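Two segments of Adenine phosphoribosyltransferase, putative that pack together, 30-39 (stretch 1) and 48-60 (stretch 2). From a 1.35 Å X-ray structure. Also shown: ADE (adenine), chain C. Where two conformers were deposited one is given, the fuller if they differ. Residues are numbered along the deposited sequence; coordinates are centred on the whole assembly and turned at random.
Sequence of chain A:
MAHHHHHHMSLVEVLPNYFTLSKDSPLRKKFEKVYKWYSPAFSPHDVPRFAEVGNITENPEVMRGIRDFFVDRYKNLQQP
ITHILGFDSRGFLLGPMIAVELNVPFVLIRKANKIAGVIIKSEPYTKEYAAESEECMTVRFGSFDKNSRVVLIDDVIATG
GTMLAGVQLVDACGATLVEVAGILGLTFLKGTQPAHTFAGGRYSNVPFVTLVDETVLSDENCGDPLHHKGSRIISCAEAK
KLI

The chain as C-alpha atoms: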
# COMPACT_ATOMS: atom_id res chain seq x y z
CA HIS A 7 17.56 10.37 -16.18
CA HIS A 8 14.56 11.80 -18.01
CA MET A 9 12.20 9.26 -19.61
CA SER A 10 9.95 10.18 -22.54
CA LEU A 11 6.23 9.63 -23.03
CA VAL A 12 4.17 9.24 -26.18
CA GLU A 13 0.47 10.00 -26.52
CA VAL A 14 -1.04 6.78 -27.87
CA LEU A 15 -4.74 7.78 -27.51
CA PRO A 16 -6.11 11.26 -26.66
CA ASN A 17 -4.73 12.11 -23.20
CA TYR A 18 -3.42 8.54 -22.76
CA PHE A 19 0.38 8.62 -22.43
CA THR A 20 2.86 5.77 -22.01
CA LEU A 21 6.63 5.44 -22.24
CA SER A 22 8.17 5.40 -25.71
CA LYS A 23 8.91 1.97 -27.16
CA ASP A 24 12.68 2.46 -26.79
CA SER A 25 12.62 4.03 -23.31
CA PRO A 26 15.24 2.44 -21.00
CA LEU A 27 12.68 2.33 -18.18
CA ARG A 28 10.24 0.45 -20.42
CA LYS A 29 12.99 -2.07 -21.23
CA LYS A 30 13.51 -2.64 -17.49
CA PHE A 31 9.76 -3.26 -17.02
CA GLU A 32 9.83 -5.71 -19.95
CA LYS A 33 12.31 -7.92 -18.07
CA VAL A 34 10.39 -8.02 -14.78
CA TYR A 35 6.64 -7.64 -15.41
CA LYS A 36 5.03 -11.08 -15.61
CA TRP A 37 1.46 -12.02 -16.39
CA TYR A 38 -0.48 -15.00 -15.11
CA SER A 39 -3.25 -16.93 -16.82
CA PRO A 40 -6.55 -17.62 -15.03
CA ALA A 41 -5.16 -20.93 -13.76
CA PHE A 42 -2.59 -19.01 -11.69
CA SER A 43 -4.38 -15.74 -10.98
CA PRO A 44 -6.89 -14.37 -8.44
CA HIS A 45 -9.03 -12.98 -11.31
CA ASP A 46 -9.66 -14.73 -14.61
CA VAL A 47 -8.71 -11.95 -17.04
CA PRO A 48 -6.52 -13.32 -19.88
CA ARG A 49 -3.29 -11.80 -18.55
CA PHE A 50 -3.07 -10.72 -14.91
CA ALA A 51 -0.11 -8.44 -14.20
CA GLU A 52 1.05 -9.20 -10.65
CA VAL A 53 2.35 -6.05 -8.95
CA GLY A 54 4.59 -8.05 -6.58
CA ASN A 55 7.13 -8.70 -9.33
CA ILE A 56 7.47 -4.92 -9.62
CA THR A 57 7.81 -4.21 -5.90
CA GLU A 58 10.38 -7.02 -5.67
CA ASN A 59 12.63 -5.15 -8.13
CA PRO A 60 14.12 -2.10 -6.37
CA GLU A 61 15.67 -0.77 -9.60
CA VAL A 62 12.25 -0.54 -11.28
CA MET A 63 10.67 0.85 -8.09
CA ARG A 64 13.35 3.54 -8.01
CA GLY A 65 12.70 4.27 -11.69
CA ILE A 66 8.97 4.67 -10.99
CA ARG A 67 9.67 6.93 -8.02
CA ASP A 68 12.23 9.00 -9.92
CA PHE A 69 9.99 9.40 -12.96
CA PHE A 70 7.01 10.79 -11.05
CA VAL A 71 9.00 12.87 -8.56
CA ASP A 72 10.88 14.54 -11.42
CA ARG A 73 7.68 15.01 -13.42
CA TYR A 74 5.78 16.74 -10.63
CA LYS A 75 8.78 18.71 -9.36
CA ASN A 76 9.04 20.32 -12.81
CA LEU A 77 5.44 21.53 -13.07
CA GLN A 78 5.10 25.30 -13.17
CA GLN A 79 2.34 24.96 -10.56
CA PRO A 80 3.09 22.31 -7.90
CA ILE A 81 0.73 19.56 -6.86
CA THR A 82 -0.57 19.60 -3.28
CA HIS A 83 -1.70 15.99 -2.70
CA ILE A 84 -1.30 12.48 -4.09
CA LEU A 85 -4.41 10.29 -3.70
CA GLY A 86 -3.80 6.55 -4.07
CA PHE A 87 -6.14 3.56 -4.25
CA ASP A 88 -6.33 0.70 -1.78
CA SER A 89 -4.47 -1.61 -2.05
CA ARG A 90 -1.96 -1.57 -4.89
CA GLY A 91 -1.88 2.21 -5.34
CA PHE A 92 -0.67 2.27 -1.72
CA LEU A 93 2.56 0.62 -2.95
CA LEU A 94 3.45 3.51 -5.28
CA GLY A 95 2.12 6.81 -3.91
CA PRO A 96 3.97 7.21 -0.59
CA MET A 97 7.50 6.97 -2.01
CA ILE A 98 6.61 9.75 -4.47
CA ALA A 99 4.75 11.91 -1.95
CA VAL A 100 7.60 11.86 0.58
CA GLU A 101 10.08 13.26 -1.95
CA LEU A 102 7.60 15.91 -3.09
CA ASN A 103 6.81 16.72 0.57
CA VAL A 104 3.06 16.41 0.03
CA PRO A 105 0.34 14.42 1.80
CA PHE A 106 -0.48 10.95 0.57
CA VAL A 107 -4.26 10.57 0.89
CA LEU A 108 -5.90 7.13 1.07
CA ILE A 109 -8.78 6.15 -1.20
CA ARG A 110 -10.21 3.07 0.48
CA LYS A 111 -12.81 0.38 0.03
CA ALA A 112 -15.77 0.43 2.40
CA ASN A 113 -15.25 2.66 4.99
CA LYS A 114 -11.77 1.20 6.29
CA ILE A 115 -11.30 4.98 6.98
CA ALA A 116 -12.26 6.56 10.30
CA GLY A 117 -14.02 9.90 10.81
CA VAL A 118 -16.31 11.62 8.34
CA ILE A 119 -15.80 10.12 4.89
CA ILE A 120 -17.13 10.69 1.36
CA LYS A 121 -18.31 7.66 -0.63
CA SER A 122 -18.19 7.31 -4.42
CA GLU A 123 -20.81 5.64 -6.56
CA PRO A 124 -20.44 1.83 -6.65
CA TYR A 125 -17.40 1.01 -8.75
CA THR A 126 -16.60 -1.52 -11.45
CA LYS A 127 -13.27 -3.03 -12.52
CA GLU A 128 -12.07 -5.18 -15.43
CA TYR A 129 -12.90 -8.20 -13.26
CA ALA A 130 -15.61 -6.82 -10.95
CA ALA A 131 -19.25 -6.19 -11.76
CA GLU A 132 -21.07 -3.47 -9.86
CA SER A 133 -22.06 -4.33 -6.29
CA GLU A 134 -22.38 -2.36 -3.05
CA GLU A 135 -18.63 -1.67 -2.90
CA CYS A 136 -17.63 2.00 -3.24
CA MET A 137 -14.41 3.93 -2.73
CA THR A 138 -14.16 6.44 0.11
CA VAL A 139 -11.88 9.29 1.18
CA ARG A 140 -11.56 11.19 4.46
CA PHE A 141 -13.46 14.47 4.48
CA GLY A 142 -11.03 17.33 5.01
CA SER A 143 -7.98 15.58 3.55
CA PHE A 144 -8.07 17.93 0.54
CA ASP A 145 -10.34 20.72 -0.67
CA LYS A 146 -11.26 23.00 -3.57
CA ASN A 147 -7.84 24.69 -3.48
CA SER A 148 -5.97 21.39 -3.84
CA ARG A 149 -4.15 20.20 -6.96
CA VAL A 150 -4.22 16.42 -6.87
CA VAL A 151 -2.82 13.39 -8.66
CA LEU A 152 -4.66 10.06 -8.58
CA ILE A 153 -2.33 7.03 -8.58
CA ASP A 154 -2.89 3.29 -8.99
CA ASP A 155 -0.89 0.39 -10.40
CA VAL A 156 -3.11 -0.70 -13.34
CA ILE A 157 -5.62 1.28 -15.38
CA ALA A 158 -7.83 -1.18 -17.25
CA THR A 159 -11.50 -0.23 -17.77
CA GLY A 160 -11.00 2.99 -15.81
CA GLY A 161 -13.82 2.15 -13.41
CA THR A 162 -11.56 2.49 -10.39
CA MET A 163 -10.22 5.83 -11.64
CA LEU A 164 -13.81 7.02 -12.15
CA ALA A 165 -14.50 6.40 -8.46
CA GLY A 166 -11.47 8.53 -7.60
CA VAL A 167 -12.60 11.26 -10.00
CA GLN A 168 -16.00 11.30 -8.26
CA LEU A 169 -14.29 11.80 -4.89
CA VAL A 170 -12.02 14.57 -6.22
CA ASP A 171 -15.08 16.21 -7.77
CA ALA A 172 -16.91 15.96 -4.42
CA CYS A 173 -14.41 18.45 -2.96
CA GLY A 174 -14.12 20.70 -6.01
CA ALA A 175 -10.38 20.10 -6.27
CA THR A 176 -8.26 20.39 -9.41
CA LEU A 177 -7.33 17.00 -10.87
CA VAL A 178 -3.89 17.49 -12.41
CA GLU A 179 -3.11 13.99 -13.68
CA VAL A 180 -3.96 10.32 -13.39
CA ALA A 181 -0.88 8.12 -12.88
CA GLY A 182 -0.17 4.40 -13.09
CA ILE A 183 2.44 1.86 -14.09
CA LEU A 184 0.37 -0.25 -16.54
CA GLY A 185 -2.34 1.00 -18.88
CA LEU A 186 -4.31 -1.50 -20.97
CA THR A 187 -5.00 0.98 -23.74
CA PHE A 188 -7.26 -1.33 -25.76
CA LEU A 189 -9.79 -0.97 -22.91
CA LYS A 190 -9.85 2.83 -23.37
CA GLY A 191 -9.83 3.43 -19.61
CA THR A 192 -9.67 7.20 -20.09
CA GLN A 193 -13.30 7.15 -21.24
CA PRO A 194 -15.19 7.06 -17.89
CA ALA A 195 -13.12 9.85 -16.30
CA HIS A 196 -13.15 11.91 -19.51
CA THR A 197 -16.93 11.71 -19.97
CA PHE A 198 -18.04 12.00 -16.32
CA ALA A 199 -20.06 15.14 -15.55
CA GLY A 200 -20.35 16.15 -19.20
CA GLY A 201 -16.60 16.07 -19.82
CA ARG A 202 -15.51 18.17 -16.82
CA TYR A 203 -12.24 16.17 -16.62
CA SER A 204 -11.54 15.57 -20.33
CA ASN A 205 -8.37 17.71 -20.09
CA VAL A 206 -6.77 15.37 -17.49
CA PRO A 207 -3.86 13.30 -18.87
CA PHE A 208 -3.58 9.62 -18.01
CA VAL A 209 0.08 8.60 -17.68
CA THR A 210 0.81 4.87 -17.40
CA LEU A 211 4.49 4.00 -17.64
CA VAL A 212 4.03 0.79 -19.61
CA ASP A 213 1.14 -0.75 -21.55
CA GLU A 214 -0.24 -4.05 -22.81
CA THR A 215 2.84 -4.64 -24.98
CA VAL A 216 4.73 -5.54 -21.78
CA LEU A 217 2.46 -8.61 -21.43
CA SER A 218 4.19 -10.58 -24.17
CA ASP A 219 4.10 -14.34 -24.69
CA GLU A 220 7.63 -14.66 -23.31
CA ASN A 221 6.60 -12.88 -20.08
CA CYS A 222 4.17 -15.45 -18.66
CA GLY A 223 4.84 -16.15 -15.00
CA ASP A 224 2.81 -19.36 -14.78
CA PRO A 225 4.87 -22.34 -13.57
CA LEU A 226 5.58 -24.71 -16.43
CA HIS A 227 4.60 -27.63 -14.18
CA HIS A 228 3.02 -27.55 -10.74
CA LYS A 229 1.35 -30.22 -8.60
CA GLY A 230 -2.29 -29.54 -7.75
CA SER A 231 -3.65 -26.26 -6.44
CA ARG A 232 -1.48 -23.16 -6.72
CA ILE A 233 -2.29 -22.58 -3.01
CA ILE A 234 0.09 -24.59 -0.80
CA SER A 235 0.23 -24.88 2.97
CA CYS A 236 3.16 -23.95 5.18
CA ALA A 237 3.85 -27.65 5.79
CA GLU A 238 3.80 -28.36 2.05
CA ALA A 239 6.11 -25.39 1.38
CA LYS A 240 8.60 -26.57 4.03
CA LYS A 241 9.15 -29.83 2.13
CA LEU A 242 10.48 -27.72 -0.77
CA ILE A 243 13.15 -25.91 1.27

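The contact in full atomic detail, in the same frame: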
# COMPACT_ATOMS: atom_id res chain seq x y z
N LYS A 30 13.40 -2.02 -18.81
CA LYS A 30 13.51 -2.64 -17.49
C LYS A 30 12.20 -3.32 -17.08
O LYS A 30 12.21 -4.44 -16.56
CB LYS A 30 13.93 -1.61 -16.45
CG LYS A 30 15.36 -1.11 -16.62
CD LYS A 30 15.76 -0.12 -15.54
CE LYS A 30 17.22 0.25 -15.67
NZ LYS A 30 17.51 0.88 -16.98
N PHE A 31 11.06 -2.64 -17.29
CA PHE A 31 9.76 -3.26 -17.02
C PHE A 31 9.59 -4.54 -17.83
O PHE A 31 9.03 -5.53 -17.33
CB PHE A 31 8.63 -2.31 -17.39
CG PHE A 31 8.18 -1.39 -16.28
CD1 PHE A 31 7.31 -1.84 -15.29
CD2 PHE A 31 8.57 -0.06 -16.26
CE1 PHE A 31 6.86 -0.98 -14.28
CE2 PHE A 31 8.12 0.79 -15.26
CZ PHE A 31 7.26 0.33 -14.27
N GLU A 32 10.05 -4.55 -19.09
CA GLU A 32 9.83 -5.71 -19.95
C GLU A 32 10.53 -6.95 -19.40
O GLU A 32 10.10 -8.07 -19.69
CB GLU A 32 10.31 -5.42 -21.37
CG GLU A 32 9.37 -4.51 -22.13
CD GLU A 32 9.91 -4.05 -23.47
OE1 GLU A 32 11.06 -4.41 -23.80
OE2 GLU A 32 9.19 -3.32 -24.19
N LYS A 33 11.60 -6.78 -18.62
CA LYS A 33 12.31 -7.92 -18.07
C LYS A 33 11.74 -8.41 -16.75
O LYS A 33 12.11 -9.51 -16.31
CB LYS A 33 13.80 -7.59 -17.94
CG LYS A 33 14.43 -7.31 -19.30
CD LYS A 33 15.90 -6.95 -19.22
CE LYS A 33 16.43 -6.63 -20.61
NZ LYS A 33 15.63 -5.54 -21.26
N VAL A 34 10.85 -7.65 -16.11
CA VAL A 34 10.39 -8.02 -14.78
C VAL A 34 8.88 -8.21 -14.70
O VAL A 34 8.42 -9.05 -13.92
CB VAL A 34 10.89 -7.06 -13.68
CG1 VAL A 34 12.40 -7.14 -13.56
CG2 VAL A 34 10.44 -5.66 -13.96
N TYR A 35 8.09 -7.48 -15.50
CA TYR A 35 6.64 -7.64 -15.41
C TYR A 35 6.27 -9.01 -15.97
O TYR A 35 6.68 -9.37 -17.08
CB TYR A 35 5.93 -6.52 -16.18
CG TYR A 35 4.87 -5.73 -15.39
CD1 TYR A 35 4.11 -6.31 -14.38
CD2 TYR A 35 4.64 -4.39 -15.69
CE1 TYR A 35 3.15 -5.57 -13.69
CE2 TYR A 35 3.70 -3.65 -15.01
CZ TYR A 35 2.95 -4.23 -14.01
OH TYR A 35 2.02 -3.46 -13.35
N LYS A 36 5.56 -9.80 -15.17
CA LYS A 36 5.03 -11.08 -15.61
C LYS A 36 3.51 -11.06 -15.54
O LYS A 36 2.91 -10.39 -14.70
CB LYS A 36 5.53 -12.23 -14.72
CG LYS A 36 7.03 -12.30 -14.56
CD LYS A 36 7.73 -12.50 -15.90
CE LYS A 36 9.24 -12.49 -15.73
NZ LYS A 36 9.93 -12.54 -17.04
N TRP A 37 2.90 -11.82 -16.44
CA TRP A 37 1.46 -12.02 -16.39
C TRP A 37 1.13 -13.47 -16.09
O TRP A 37 1.92 -14.38 -16.38
CB TRP A 37 0.77 -11.57 -17.68
CG TRP A 37 1.19 -12.34 -18.91
CD1 TRP A 37 2.20 -12.02 -19.77
CD2 TRP A 37 0.59 -13.54 -19.41
NE1 TRP A 37 2.28 -12.96 -20.77
CE2 TRP A 37 1.30 -13.90 -20.58
CE3 TRP A 37 -0.47 -14.35 -19.00
CZ2 TRP A 37 0.98 -15.03 -21.33
CZ3 TRP A 37 -0.78 -15.48 -19.75
CH2 TRP A 37 -0.06 -15.81 -20.90
N TYR A 38 -0.04 -13.68 -15.50
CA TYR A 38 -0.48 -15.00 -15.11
C TYR A 38 -1.83 -15.29 -15.76
O TYR A 38 -2.69 -14.40 -15.85
CB TYR A 38 -0.57 -15.09 -13.58
CG TYR A 38 0.78 -14.88 -12.92
CD1 TYR A 38 1.31 -13.60 -12.75
CD2 TYR A 38 1.55 -15.97 -12.51
CE1 TYR A 38 2.55 -13.42 -12.17
CE2 TYR A 38 2.79 -15.79 -11.91
CZ TYR A 38 3.28 -14.50 -11.75
OH TYR A 38 4.52 -14.30 -11.17
N SER A 39 -2.00 -16.52 -16.21
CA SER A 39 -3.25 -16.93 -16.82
C SER A 39 -4.27 -17.20 -15.72
O SER A 39 -3.93 -17.24 -14.53
CB SER A 39 -3.01 -18.18 -17.66
OG SER A 39 -2.70 -19.29 -16.84
N PRO A 48 -7.51 -12.51 -19.14
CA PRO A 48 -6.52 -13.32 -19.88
C PRO A 48 -5.11 -13.23 -19.33
O PRO A 48 -4.41 -14.25 -19.22
CB PRO A 48 -6.61 -12.76 -21.31
CG PRO A 48 -7.98 -12.16 -21.39
CD PRO A 48 -8.29 -11.63 -20.02
N ARG A 49 -4.68 -12.03 -18.97
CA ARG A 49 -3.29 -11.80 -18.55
C ARG A 49 -3.31 -10.88 -17.33
O ARG A 49 -3.54 -9.68 -17.45
CB ARG A 49 -2.46 -11.23 -19.71
CG ARG A 49 -2.49 -12.14 -20.93
CD ARG A 49 -1.40 -11.90 -21.98
NE ARG A 49 -1.45 -12.99 -22.97
CZ ARG A 49 -0.48 -13.30 -23.83
NH1 ARG A 49 0.64 -12.60 -23.88
NH2 ARG A 49 -0.65 -14.32 -24.66
N PHE A 50 -3.07 -11.46 -16.16
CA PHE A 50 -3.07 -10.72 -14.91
C PHE A 50 -1.65 -10.31 -14.55
O PHE A 50 -0.78 -11.16 -14.35
CB PHE A 50 -3.67 -11.57 -13.79
CG PHE A 50 -3.75 -10.85 -12.47
CD1 PHE A 50 -4.85 -10.06 -12.16
CD2 PHE A 50 -2.73 -10.93 -11.54
CE1 PHE A 50 -4.93 -9.38 -10.95
CE2 PHE A 50 -2.81 -10.27 -10.33
CZ PHE A 50 -3.90 -9.48 -10.04
N ALA A 51 -1.44 -9.00 -14.43
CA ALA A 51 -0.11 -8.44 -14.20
C ALA A 51 0.11 -8.26 -12.69
O ALA A 51 -0.36 -7.29 -12.09
CB ALA A 51 0.04 -7.13 -14.95
N GLU A 52 0.84 -9.20 -12.09
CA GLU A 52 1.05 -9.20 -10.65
C GLU A 52 2.00 -8.08 -10.23
O GLU A 52 3.16 -8.03 -10.66
CB GLU A 52 1.60 -10.57 -10.23
CG GLU A 52 2.14 -10.66 -8.80
CD GLU A 52 1.09 -10.33 -7.75
OE1 GLU A 52 -0.04 -10.86 -7.85
OE2 GLU A 52 1.41 -9.55 -6.83
N VAL A 53 1.53 -7.19 -9.35
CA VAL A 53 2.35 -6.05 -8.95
C VAL A 53 3.55 -6.47 -8.09
O VAL A 53 4.55 -5.73 -8.02
CB VAL A 53 1.49 -5.01 -8.22
CG1 VAL A 53 1.21 -5.45 -6.79
CG2 VAL A 53 2.14 -3.63 -8.26
N GLY A 54 3.49 -7.64 -7.45
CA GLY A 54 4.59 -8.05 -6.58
C GLY A 54 5.91 -8.24 -7.31
O GLY A 54 6.97 -8.03 -6.73
N ASN A 55 5.87 -8.61 -8.60
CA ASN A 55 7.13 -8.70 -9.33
C ASN A 55 7.75 -7.34 -9.59
O ASN A 55 8.96 -7.24 -9.80
CB ASN A 55 6.94 -9.49 -10.63
CG ASN A 55 6.65 -10.96 -10.37
OD1 ASN A 55 7.37 -11.61 -9.61
ND2 ASN A 55 5.59 -11.48 -10.98
N ILE A 56 6.94 -6.28 -9.54
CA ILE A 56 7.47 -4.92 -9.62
C ILE A 56 8.07 -4.49 -8.29
O ILE A 56 9.19 -3.98 -8.23
CB ILE A 56 6.38 -3.94 -10.09
CG1 ILE A 56 5.81 -4.37 -11.45
CG2 ILE A 56 6.92 -2.50 -10.10
CD1 ILE A 56 6.86 -4.50 -12.54
N THR A 57 7.31 -4.66 -7.20
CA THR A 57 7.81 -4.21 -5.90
C THR A 57 9.05 -5.00 -5.48
O THR A 57 9.87 -4.48 -4.71
CB THR A 57 6.73 -4.26 -4.82
OG1 THR A 57 6.30 -5.61 -4.59
CG2 THR A 57 5.54 -3.42 -5.23
N GLU A 58 9.20 -6.23 -5.96
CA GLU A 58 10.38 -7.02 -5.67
C GLU A 58 11.61 -6.59 -6.46
O GLU A 58 12.70 -7.14 -6.20
CB GLU A 58 10.09 -8.50 -5.91
CG GLU A 58 9.21 -9.08 -4.84
CD GLU A 58 8.80 -10.50 -5.11
OE1 GLU A 58 9.55 -11.24 -5.80
OE2 GLU A 58 7.72 -10.89 -4.63
N ASN A 59 11.49 -5.63 -7.37
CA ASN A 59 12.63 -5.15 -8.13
C ASN A 59 12.94 -3.72 -7.73
O ASN A 59 12.31 -2.78 -8.25
CB ASN A 59 12.37 -5.25 -9.64
CG ASN A 59 13.61 -5.01 -10.45
OD1 ASN A 59 13.95 -3.87 -10.78
ND2 ASN A 59 14.33 -6.09 -10.76
N PRO A 60 13.89 -3.48 -6.82
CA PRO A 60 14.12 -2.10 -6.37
C PRO A 60 14.57 -1.16 -7.47
O PRO A 60 14.26 0.04 -7.40
CB PRO A 60 15.16 -2.25 -5.24
CG PRO A 60 15.79 -3.59 -5.48
CD PRO A 60 14.69 -4.45 -6.04
N9 ADE C . -6.45 -4.86 -12.39
C8 ADE C . -7.38 -4.78 -13.38
N7 ADE C . -7.06 -5.47 -14.46
C5 ADE C . -5.84 -6.04 -14.15
C6 ADE C . -4.97 -6.88 -14.88
N6 ADE C . -5.22 -7.32 -16.13
N1 ADE C . -3.83 -7.27 -14.27
C2 ADE C . -3.59 -6.83 -13.02
N3 ADE C . -4.33 -6.04 -12.24
C4 ADE C . -5.45 -5.67 -12.88
O HOH W 1 0.54 -4.65 -11.44
O HOH W 2 4.25 -9.53 -12.58

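Three residues, Trp37, Ile56 and Tyr38, cover the most surface in a contact that buries 765 Å² in all. The strands meet as a short antiparallel bridge: Tyr38 N donates to Phe50 O (2.9 Å) and Phe50 N to Tyr38 O (3.0 Å, nearly linear at 171°). Next to this pair, Trp37 and Ala51 face each other without such bonds, and Trp37 CA comes within 3.1 Å of Phe50 O in a CA-H...O contact.

Trp37, with chi1 in the p well, lays its indole against Arg49. The Arg49 guanidinium stacks flat on Trp37, centres 4.0 Å apart and planes at 15°, while Arg49 CD sits 3.7 Å from the centroid of the Trp37 six-membered ring; a broad aromatic face suits both the planar cation and its aliphatic stem.

Tyr38 shares its side of the sheet with Phe50. Its ring runs alongside stretch 2, with Tyr38 CE1 3.6 Å from Glu52 CB, so that Tyr38 OH accepts from Asn55 ND2 (3.0 Å, 159°), a polar tie at the tip of a buried residue.

Ile56, m at both chi angles, fills the apolar end. Ile56 CD1 lies 3.7 Å from the Tyr35 ring centroid, only 11° off the normal, and also meets Phe31 CD1 (3.9 Å) and Val34 CG2 (4.0 Å). Water 1 accepts from Tyr35 OH (2.7 Å) and donates to Ala51 O (2.9 Å).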